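Local coordinates for protein beta-galactosidase/beta-glucuronidase (Faecalibacterium prausnitzii L2-6, PDB 6MVF) that binds flavin mononucleotide and, as a family 2 glycoside hydrolase from a gut bacterium, probably cleaves terminal sugars such as glucuronic acid from beta-glucuronides, at residues 91-97 against 158-164; 280-284 against 478-482. One frame throughout, in Å; residues are numbered along the deposited sequence.

Contact 1 of 2, residues 91-97 against 158-164; sequences VEVLAAA and GLYRGVN
V93 and L159 meet on the buried side, where CG1 of V93 lies 3.8 Å from CD2 of L159, the two side chains crossing at about a right angle. V91 CG2 and V163 CG1 join the same layer at 3.9 Å, and I136 packs on both L159 and V163. The partly exposed side, at E92, L94 and N164, is more polar: N164 ND2 gives a hydrogen bond of 2.9 Å to the anti lone pair of E92 OE2, with amide and carboxylate planes 65° apart, while E92 OE1 pairs with R120. The backbones form antiparallel bridges at E92/N164 and V93/V163 in the sandwich of the family 2 sugar-binding domain, and a separate bridge at A97/G158. Between these ladders a water joins A95 O, R161 N and G162 O. Over this loop the R161 chain, extended from CG to NE, lays CD 3.7 Å from A95 CB and reaches F116, Q303 and Q338. With an alanine here, those three acceptors would probably lose their guanidinium partner, and A95 CB would keep Y160 as a neighbour but not the arginine chain. Beside it Y160, with CG between N and the carbonyl carbon (chi1 64°), sets CE1 3.6 Å from A97 CB.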
loop_
_atom_site.group_PDB
_atom_site.type_symbol
_atom_site.label_atom_id
_atom_site.label_comp_id
_atom_site.label_asym_id
_atom_site.label_seq_id
_atom_site.Cartn_x
_atom_site.Cartn_y
_atom_site.Cartn_z
ATOM N N VAL A 91 -19.924 22.767 8.133
ATOM C CA VAL A 91 -20.281 21.352 8.200
ATOM C C VAL A 91 -20.886 20.970 6.860
ATOM O O VAL A 91 -21.680 21.724 6.287
ATOM C CB VAL A 91 -21.233 21.019 9.371
ATOM C CG1 VAL A 91 -22.489 21.842 9.317
ATOM C CG2 VAL A 91 -21.592 19.566 9.333
ATOM N N GLU A 92 -20.466 19.821 6.332
ATOM C CA GLU A 92 -20.921 19.325 5.040
ATOM C C GLU A 92 -21.541 17.947 5.244
ATOM O O GLU A 92 -20.844 16.998 5.614
ATOM C CB GLU A 92 -19.760 19.282 4.056
ATOM C CG GLU A 92 -20.024 18.519 2.785
ATOM C CD GLU A 92 -18.841 18.575 1.827
ATOM O OE1 GLU A 92 -18.770 19.547 1.023
ATOM O OE2 GLU A 92 -17.978 17.653 1.887
ATOM N N VAL A 93 -22.855 17.847 5.024
ATOM C CA VAL A 93 -23.588 16.582 5.036
ATOM C C VAL A 93 -23.710 16.103 3.595
ATOM O O VAL A 93 -24.213 16.838 2.734
ATOM C CB VAL A 93 -24.978 16.741 5.674
ATOM C CG1 VAL A 93 -25.749 15.420 5.621
ATOM C CG2 VAL A 93 -24.864 17.265 7.113
ATOM N N LEU A 94 -23.254 14.880 3.315
ATOM C CA LEU A 94 -23.238 14.435 1.920
ATOM C C LEU A 94 -24.585 13.880 1.476
ATOM O O LEU A 94 -24.811 13.754 0.266
ATOM C CB LEU A 94 -22.125 13.397 1.685
ATOM C CG LEU A 94 -20.700 13.914 1.951
ATOM C CD1 LEU A 94 -19.632 12.792 1.934
ATOM C CD2 LEU A 94 -20.334 15.044 1.001
ATOM N N ALA A 95 -25.464 13.556 2.435
ATOM C CA ALA A 95 -26.866 13.211 2.220
ATOM C C ALA A 95 -27.535 12.910 3.562
ATOM O O ALA A 95 -26.940 12.289 4.451
ATOM C CB ALA A 95 -27.029 12.015 1.263
ATOM N N ALA A 96 -28.775 13.348 3.723
ATOM C CA ALA A 96 -29.541 13.074 4.934
ATOM C C ALA A 96 -30.951 12.682 4.509
ATOM O O ALA A 96 -31.744 13.538 4.101
ATOM C CB ALA A 96 -29.551 14.282 5.876
ATOM N N ALA A 97 -31.267 11.397 4.619
ATOM C CA ALA A 97 -32.514 10.863 4.090
ATOM C C ALA A 97 -33.554 10.831 5.202
ATOM O O ALA A 97 -33.371 10.099 6.181
ATOM C CB ALA A 97 -32.274 9.467 3.523
ATOM N N GLY A 158 -31.443 8.217 7.390
ATOM C CA GLY A 158 -30.203 8.469 8.089
ATOM C C GLY A 158 -29.111 9.148 7.290
ATOM O O GLY A 158 -29.348 9.715 6.217
ATOM N N LEU A 159 -27.897 9.098 7.840
ATOM C CA LEU A 159 -26.726 9.758 7.269
ATOM C C LEU A 159 -25.905 8.712 6.513
ATOM O O LEU A 159 -24.862 8.246 6.971
ATOM C CB LEU A 159 -25.914 10.418 8.378
ATOM C CG LEU A 159 -26.521 11.598 9.109
ATOM C CD1 LEU A 159 -25.591 12.011 10.233
ATOM C CD2 LEU A 159 -26.738 12.741 8.119
ATOM N N TYR A 160 -26.390 8.328 5.338
ATOM C CA TYR A 160 -25.894 7.110 4.709
ATOM C C TYR A 160 -24.679 7.355 3.801
ATOM O O TYR A 160 -24.230 6.424 3.122
ATOM C CB TYR A 160 -27.033 6.416 3.951
ATOM C CG TYR A 160 -27.564 7.223 2.809
ATOM C CD1 TYR A 160 -28.577 8.154 2.993
ATOM C CD2 TYR A 160 -27.031 7.067 1.529
ATOM C CE1 TYR A 160 -29.054 8.906 1.915
ATOM C CE2 TYR A 160 -27.491 7.801 0.458
ATOM C CZ TYR A 160 -28.501 8.716 0.641
ATOM O OH TYR A 160 -28.940 9.444 -0.456
ATOM N N ARG A 161 -24.132 8.582 3.799
ATOM C CA ARG A 161 -22.940 8.924 3.031
ATOM C C ARG A 161 -21.829 9.559 3.857
ATOM O O ARG A 161 -20.728 9.752 3.322
ATOM C CB ARG A 161 -23.281 9.886 1.881
ATOM C CG ARG A 161 -24.114 9.266 0.767
ATOM C CD ARG A 161 -24.262 10.197 -0.438
ATOM N NE ARG A 161 -25.153 9.572 -1.397
ATOM C CZ ARG A 161 -25.949 10.214 -2.246
ATOM N NH1 ARG A 161 -25.973 11.541 -2.284
ATOM N NH2 ARG A 161 -26.739 9.508 -3.052
ATOM N N GLY A 162 -22.081 9.900 5.123
ATOM C CA GLY A 162 -21.093 10.521 5.980
ATOM C C GLY A 162 -21.213 12.031 5.978
ATOM O O GLY A 162 -22.042 12.623 5.282
ATOM N N VAL A 163 -20.328 12.652 6.765
ATOM C CA VAL A 163 -20.377 14.074 7.111
ATOM C C VAL A 163 -18.946 14.606 7.181
ATOM O O VAL A 163 -18.037 13.904 7.632
ATOM C CB VAL A 163 -21.123 14.301 8.461
ATOM C CG1 VAL A 163 -21.030 15.749 8.911
ATOM C CG2 VAL A 163 -22.591 13.874 8.371
ATOM N N ASN A 164 -18.747 15.854 6.751
ATOM C CA ASN A 164 -17.424 16.463 6.677
ATOM C C ASN A 164 -17.405 17.816 7.367
ATOM O O ASN A 164 -18.391 18.555 7.361
ATOM C CB ASN A 164 -16.959 16.692 5.236
ATOM C CG ASN A 164 -16.554 15.420 4.539
ATOM O OD1 ASN A 164 -15.836 14.594 5.099
ATOM N ND2 ASN A 164 -17.005 15.259 3.297
HETATM O O HOH W 1 -24.507 11.263 5.149
#

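Contact 2 of 2, residues 280-284 against 478-482; sequences TVTPD and PDICL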
loop_
_atom_site.group_PDB
_atom_site.type_symbol
_atom_site.label_atom_id
_atom_site.label_comp_id
_atom_site.label_asym_id
_atom_site.label_seq_id
_atom_site.Cartn_x
_atom_site.Cartn_y
_atom_site.Cartn_z
ATOM N N THR A 280 -25.100 13.369 -29.926
ATOM C CA THR A 280 -26.369 13.687 -30.549
ATOM C C THR A 280 -27.287 12.486 -30.401
ATOM O O THR A 280 -26.828 11.339 -30.346
ATOM C CB THR A 280 -26.185 14.058 -32.034
ATOM O OG1 THR A 280 -25.375 13.062 -32.674
ATOM C CG2 THR A 280 -25.481 15.408 -32.176
ATOM N N VAL A 281 -28.586 12.763 -30.291
ATOM C CA VAL A 281 -29.626 11.753 -30.441
ATOM C C VAL A 281 -30.589 12.234 -31.512
ATOM O O VAL A 281 -31.103 13.355 -31.426
ATOM C CB VAL A 281 -30.389 11.481 -29.131
ATOM C CG1 VAL A 281 -31.393 10.376 -29.358
ATOM C CG2 VAL A 281 -29.441 11.120 -27.996
ATOM N N THR A 282 -30.836 11.389 -32.517
ATOM C CA THR A 282 -31.854 11.634 -33.523
ATOM C C THR A 282 -32.850 10.478 -33.558
ATOM O O THR A 282 -32.496 9.337 -33.231
ATOM C CB THR A 282 -31.247 11.810 -34.923
ATOM O OG1 THR A 282 -30.665 10.574 -35.362
ATOM C CG2 THR A 282 -30.200 12.910 -34.911
ATOM N N PRO A 283 -34.099 10.745 -33.957
ATOM C CA PRO A 283 -35.121 9.675 -33.938
ATOM C C PRO A 283 -34.801 8.491 -34.828
ATOM O O PRO A 283 -34.999 7.348 -34.407
ATOM C CB PRO A 283 -36.404 10.394 -34.386
ATOM C CG PRO A 283 -35.956 11.712 -34.957
ATOM C CD PRO A 283 -34.672 12.064 -34.283
ATOM N N ASP A 284 -34.321 8.716 -36.049
ATOM C CA ASP A 284 -33.941 7.594 -36.900
ATOM C C ASP A 284 -32.521 7.117 -36.647
ATOM O O ASP A 284 -32.195 5.983 -37.006
ATOM C CB ASP A 284 -34.085 7.947 -38.385
ATOM C CG ASP A 284 -35.533 8.025 -38.837
ATOM O OD1 ASP A 284 -36.445 7.710 -38.037
ATOM O OD2 ASP A 284 -35.764 8.404 -40.008
ATOM N N PRO A 478 -42.393 9.564 -35.684
ATOM C CA PRO A 478 -41.030 9.593 -36.244
ATOM C C PRO A 478 -40.209 10.817 -35.844
ATOM O O PRO A 478 -39.068 10.946 -36.304
ATOM C CB PRO A 478 -41.285 9.579 -37.755
ATOM C CG PRO A 478 -42.583 10.305 -37.892
ATOM C CD PRO A 478 -43.410 9.861 -36.709
ATOM N N ASP A 479 -40.752 11.721 -35.025
ATOM C CA ASP A 479 -40.035 12.893 -34.538
ATOM C C ASP A 479 -39.571 12.740 -33.093
ATOM O O ASP A 479 -38.884 13.630 -32.575
ATOM C CB ASP A 479 -40.915 14.150 -34.671
ATOM C CG ASP A 479 -42.185 14.102 -33.787
ATOM O OD1 ASP A 479 -42.818 13.021 -33.648
ATOM O OD2 ASP A 479 -42.559 15.174 -33.245
ATOM N N ILE A 480 -39.940 11.645 -32.429
ATOM C CA ILE A 480 -39.580 11.413 -31.037
ATOM C C ILE A 480 -38.426 10.418 -30.990
ATOM O O ILE A 480 -38.434 9.412 -31.711
ATOM C CB ILE A 480 -40.785 10.910 -30.221
ATOM C CG1 ILE A 480 -41.894 11.969 -30.194
ATOM C CG2 ILE A 480 -40.354 10.562 -28.798
ATOM C CD1 ILE A 480 -43.004 11.718 -29.164
ATOM N N CYS A 481 -37.421 10.719 -30.168
ATOM C CA CYS A 481 -36.344 9.782 -29.881
ATOM C C CYS A 481 -36.829 8.847 -28.790
ATOM O O CYS A 481 -37.003 9.271 -27.647
ATOM C CB CYS A 481 -35.085 10.514 -29.437
ATOM S SG CYS A 481 -34.514 11.792 -30.562
ATOM N N LEU A 482 -37.058 7.583 -29.142
ATOM C CA LEU A 482 -37.595 6.589 -28.225
ATOM C C LEU A 482 -36.467 5.761 -27.614
ATOM O O LEU A 482 -35.590 5.258 -28.331
ATOM C CB LEU A 482 -38.594 5.674 -28.934
ATOM C CG LEU A 482 -39.157 4.573 -28.041
ATOM C CD1 LEU A 482 -40.054 5.195 -26.991
ATOM C CD2 LEU A 482 -39.885 3.470 -28.815
#
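P283 and C481 carry this contact, their CA atoms being nearest neighbours across it at 4.2 Å. The CB of P283 points toward the loop 478-482, and different ring atoms meet different partners. P283 CB lies 3.3 Å from P478 O, and the same P283 CB is 3.5 Å from I480 O, with CG also close to P478 O. On another part of the ring, P283 CD is 3.7 Å from C481 SG. The loop thus meets the ring with carbonyl oxygens at CB and CG and with a thiol at CD.

C481 completes the join from its own side. Its SG stands opposite the carbonyl carbon and beside the backbone N (chi1 -54°), which brings the sulfur alongside the 282-283 peptide, 3.6 Å from P283 N. V281 also touches the sulfur: its CG1, anti to its backbone N (chi1 -177°), reaches C481 SG at 3.6 Å, with C481 CB almost as near. The sulfur is thus shared between one valine methyl and the proline. The two segments are held by packing, with no hydrogen bond between them.

At the outer end the loop is solvent-exposed at P478 and D479, and D479 makes a salt bridge to R445. Inward, V449 touches both V281 and C481, and W528 packs on V281. C481 hydrogen-bonds through its backbone to E450, and L482 to W528. Strand 279-282, hairpin partner of strand 286-289, thus lies against the loop that leaves helix 466-476 and enters barrel strand 482-487 between strands 450-453 and 529-532.

Contact 1 closes before contact 2 opens, and the two sit on opposite sides of the chain's centre, their own centres 39 Å apart and their nearest atoms about 25 Å apart. They share no sheet: residues 91-97 and 158-164 join inner strands of a four-stranded antiparallel sheet in the sugar-binding domain, whereas 280-284 and 478-482 pack the hairpin of strands 279-282 and 286-289 against the loop that leads into strand 482-487 of the TIM barrel. Contact 1 nevertheless reaches toward the barrel, since R161 bonds to Q303 and Q338. Through that one side chain its domain is linked to residues of the barrel region, while contact 2 is packing within the barrel domain.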